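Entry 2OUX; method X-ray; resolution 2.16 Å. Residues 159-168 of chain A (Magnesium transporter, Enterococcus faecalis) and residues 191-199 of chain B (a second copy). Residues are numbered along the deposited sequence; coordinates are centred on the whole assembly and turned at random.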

# COMPACT_ATOMS: atom_id res chain seq x y z
N ALA A 159 -10.66 6.62 -18.37
CA ALA A 159 -9.97 6.70 -17.09
C ALA A 159 -8.57 6.10 -17.23
O ALA A 159 -7.58 6.64 -16.73
CB ALA A 159 -10.77 5.93 -16.03
N MSE A 160 -8.50 4.97 -17.94
CA MSE A 160 -7.25 4.26 -18.18
C MSE A 160 -6.29 5.06 -19.05
O MSE A 160 -5.08 4.79 -19.07
CB MSE A 160 -7.52 2.91 -18.85
CG MSE A 160 -8.13 1.85 -17.93
SE MSE A 160 -6.94 1.28 -16.49
CE MSE A 160 -5.27 1.35 -17.45
N TYR A 161 -6.81 6.05 -19.78
CA TYR A 161 -5.95 6.86 -20.63
C TYR A 161 -5.21 7.85 -19.75
O TYR A 161 -4.02 8.11 -19.96
CB TYR A 161 -6.79 7.61 -21.67
CG TYR A 161 -6.01 8.69 -22.40
CD1 TYR A 161 -4.96 8.37 -23.26
CD2 TYR A 161 -6.32 10.04 -22.21
CE1 TYR A 161 -4.23 9.37 -23.91
CE2 TYR A 161 -5.59 11.04 -22.86
CZ TYR A 161 -4.55 10.70 -23.70
OH TYR A 161 -3.85 11.70 -24.34
N VAL A 162 -5.91 8.41 -18.77
CA VAL A 162 -5.30 9.36 -17.85
C VAL A 162 -4.14 8.65 -17.15
O VAL A 162 -3.02 9.15 -17.10
CB VAL A 162 -6.29 9.83 -16.77
CG1 VAL A 162 -5.56 10.65 -15.72
CG2 VAL A 162 -7.41 10.65 -17.40
N LEU A 163 -4.43 7.47 -16.62
CA LEU A 163 -3.43 6.69 -15.92
C LEU A 163 -2.18 6.43 -16.74
O LEU A 163 -1.08 6.72 -16.29
CB LEU A 163 -4.05 5.36 -15.47
CG LEU A 163 -5.29 5.55 -14.59
CD1 LEU A 163 -6.01 4.23 -14.41
CD2 LEU A 163 -4.87 6.13 -13.25
N LYS A 164 -2.36 5.89 -17.94
CA LYS A 164 -1.22 5.59 -18.79
C LYS A 164 -0.43 6.79 -19.31
O LYS A 164 0.80 6.77 -19.29
CB LYS A 164 -1.65 4.75 -20.00
CG LYS A 164 -0.49 4.42 -20.95
CD LYS A 164 -0.96 3.65 -22.17
CE LYS A 164 0.20 3.28 -23.07
NZ LYS A 164 -0.25 2.48 -24.25
N ASN A 165 -1.12 7.82 -19.77
CA ASN A 165 -0.45 8.99 -20.34
C ASN A 165 -0.53 10.29 -19.54
O ASN A 165 0.09 11.28 -19.94
CB ASN A 165 -0.96 9.26 -21.76
CG ASN A 165 -1.00 8.02 -22.63
OD1 ASN A 165 -2.00 7.31 -22.67
ND2 ASN A 165 0.10 7.75 -23.34
N GLN A 166 -1.27 10.30 -18.44
CA GLN A 166 -1.40 11.53 -17.66
C GLN A 166 -1.36 11.36 -16.14
O GLN A 166 -1.96 12.17 -15.42
CB GLN A 166 -2.71 12.24 -18.05
CG GLN A 166 -2.88 12.57 -19.53
CD GLN A 166 -1.92 13.66 -20.01
OE1 GLN A 166 -1.80 14.72 -19.40
NE2 GLN A 166 -1.25 13.39 -21.13
N ALA A 167 -0.67 10.35 -15.65
CA ALA A 167 -0.60 10.12 -14.21
C ALA A 167 0.83 9.88 -13.71
O ALA A 167 1.04 9.14 -12.76
CB ALA A 167 -1.48 8.95 -13.84
N ASP A 168 1.80 10.49 -14.36
CA ASP A 168 3.20 10.31 -13.97
C ASP A 168 3.52 11.13 -12.72
O ASP A 168 4.44 10.80 -11.98
CB ASP A 168 4.13 10.74 -15.11
CG ASP A 168 5.57 10.38 -14.83
OD1 ASP A 168 5.89 9.18 -14.79
OD2 ASP A 168 6.39 11.31 -14.64
N LEU B 191 2.44 -2.80 -10.99
CA LEU B 191 1.35 -2.69 -11.95
C LEU B 191 1.42 -1.30 -12.58
O LEU B 191 1.05 -1.12 -13.74
CB LEU B 191 -0.01 -2.89 -11.27
CG LEU B 191 -1.25 -2.54 -12.12
CD1 LEU B 191 -1.22 -3.32 -13.45
CD2 LEU B 191 -2.52 -2.84 -11.34
N ARG B 192 1.90 -0.34 -11.81
CA ARG B 192 2.02 1.02 -12.31
C ARG B 192 2.96 1.10 -13.52
O ARG B 192 2.68 1.83 -14.47
CB ARG B 192 2.51 1.96 -11.22
CG ARG B 192 2.56 3.38 -11.67
CD ARG B 192 2.81 4.32 -10.53
NE ARG B 192 2.69 5.70 -10.98
CZ ARG B 192 2.79 6.75 -10.19
NH1 ARG B 192 3.01 6.58 -8.89
NH2 ARG B 192 2.68 7.98 -10.69
N ASP B 193 4.06 0.36 -13.50
CA ASP B 193 4.99 0.37 -14.62
C ASP B 193 4.39 -0.39 -15.80
O ASP B 193 4.62 -0.05 -16.96
CB ASP B 193 6.32 -0.26 -14.23
CG ASP B 193 7.01 0.46 -13.09
OD1 ASP B 193 7.06 1.71 -13.12
OD2 ASP B 193 7.51 -0.24 -12.18
N LEU B 194 3.61 -1.43 -15.50
CA LEU B 194 2.97 -2.20 -16.56
C LEU B 194 2.02 -1.31 -17.34
O LEU B 194 2.11 -1.22 -18.56
CB LEU B 194 2.17 -3.36 -15.99
CG LEU B 194 2.92 -4.62 -15.55
CD1 LEU B 194 1.92 -5.62 -15.01
CD2 LEU B 194 3.68 -5.20 -16.73
N ILE B 195 1.13 -0.65 -16.61
CA ILE B 195 0.12 0.23 -17.20
C ILE B 195 0.65 1.31 -18.15
O ILE B 195 -0.03 1.65 -19.13
CB ILE B 195 -0.75 0.89 -16.09
CG1 ILE B 195 -1.88 -0.06 -15.68
CG2 ILE B 195 -1.29 2.25 -16.56
CD1 ILE B 195 -2.71 -0.53 -16.86
N VAL B 196 1.84 1.85 -17.89
CA VAL B 196 2.37 2.91 -18.74
C VAL B 196 3.32 2.45 -19.85
O VAL B 196 3.92 3.27 -20.55
CB VAL B 196 3.09 3.99 -17.89
CG1 VAL B 196 2.15 4.51 -16.81
CG2 VAL B 196 4.36 3.41 -17.28
N ASN B 197 3.46 1.14 -20.00
CA ASN B 197 4.31 0.58 -21.03
C ASN B 197 3.45 0.04 -22.17
O ASN B 197 2.28 -0.31 -21.97
CB ASN B 197 5.19 -0.54 -20.46
CG ASN B 197 6.53 -0.03 -19.98
OD1 ASN B 197 7.38 0.33 -20.79
ND2 ASN B 197 6.73 0.01 -18.67
N ASP B 198 4.03 -0.02 -23.36
CA ASP B 198 3.30 -0.53 -24.51
C ASP B 198 3.05 -2.03 -24.37
O ASP B 198 3.90 -2.76 -23.88
CB ASP B 198 4.06 -0.24 -25.80
CG ASP B 198 4.18 1.24 -26.07
OD1 ASP B 198 3.14 1.94 -25.99
OD2 ASP B 198 5.29 1.71 -26.38
N ASP B 199 1.87 -2.47 -24.80
CA ASP B 199 1.48 -3.87 -24.72
C ASP B 199 2.47 -4.82 -25.40
O ASP B 199 2.46 -6.02 -25.13
CB ASP B 199 0.09 -4.06 -25.35
CG ASP B 199 0.14 -4.08 -26.87
OD1 ASP B 199 0.74 -3.15 -27.45
OD2 ASP B 199 -0.42 -5.02 -27.47
O HOH W 1 1.77 6.85 -13.68

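How do the two backbones meet? Chain A contributes the end of a helix that begins before A:Ala159, held by i to i+4 hydrogen bonds such as A:Lys164 N to A:Met160 O at 3.1 Å. Chain B contributes helix 191-195 and the loop that follows it. The helices run almost perpendicular, with 97° between their directions and 9.8 Å between their axes at closest approach. The backbones come nearest just past the end of the chain B helix, where the CA atoms of A:Lys164 and B:Val196 lie 4.5 Å apart. B:Val196 is the first residue to leave helical geometry, and the turn there is steadied by two hydrogen bonds, B:Asn197 N to B:Leu194 O at 3.1 Å and B:Asn197 ND2 to B:Asp193 O at 2.7 Å.

What fills the space between the helices? B:Ile195, buried and with 72 Å² covered by chain A, makes the largest contribution from the chain B side. Its CD1 lies 3.2 Å from CE of A:Met160, a tight approach between apolar side chains. A:Met160, modelled as selenomethionine, starts out sideways to chain B, but its all-m side chain brings its end nearer; a flexible, unbranched residue suits such a reach. The CG2 branch of B:Ile195 faces chain A elsewhere along the helix, 4.3 Å from CB of A:Leu163 and also 4.3 Å from CB of A:Lys164. B:Val196 adds a compact branched side chain, its CG1 resting 3.6 Å from the backbone O of A:Lys164.

How can a lysine belong to this largely apolar contact? A:Lys164 is fully extended, with all four chi angles t, and has 88 Å² covered by chain B, the largest share of any residue in the two stretches. Its aliphatic stem lies along the backbone of chain B: CG is 3.3 Å from O of B:Ile195, and CE is 4.3 Å from O of B:Asn197. The extended chain thereby carries the amino group to B:Asp198, whose CA-to-CB bond points away although the end of its side chain comes nearer. The resulting salt bridge, NZ of A:Lys164 to OD1 of B:Asp198, is long at 3.8 Å, so the methylene packing is an important part of what this residue offers.

What secures the other end of the contact? B:Arg192, with chi1 to chi3 all t, stretches out to the backbone that follows the chain A helix. Its NH2 donates a hydrogen bond to O of A:Ala167 at 2.9 Å, and this acceptor sits at the guanidinium edge, near its plane, where the N-H groups point. Water 1 reinforces the link, donating to A:Ala167 O at 2.6 Å while accepting from B:Arg192 NE at 3.1 Å. One carbonyl thus receives both the arginine and the water. The small side chain of A:Ala167 is buried, while its exposed neighbour A:Asp168 directs its CA-to-CB bond away from chain B. In all, the two stretches bury 361 Å².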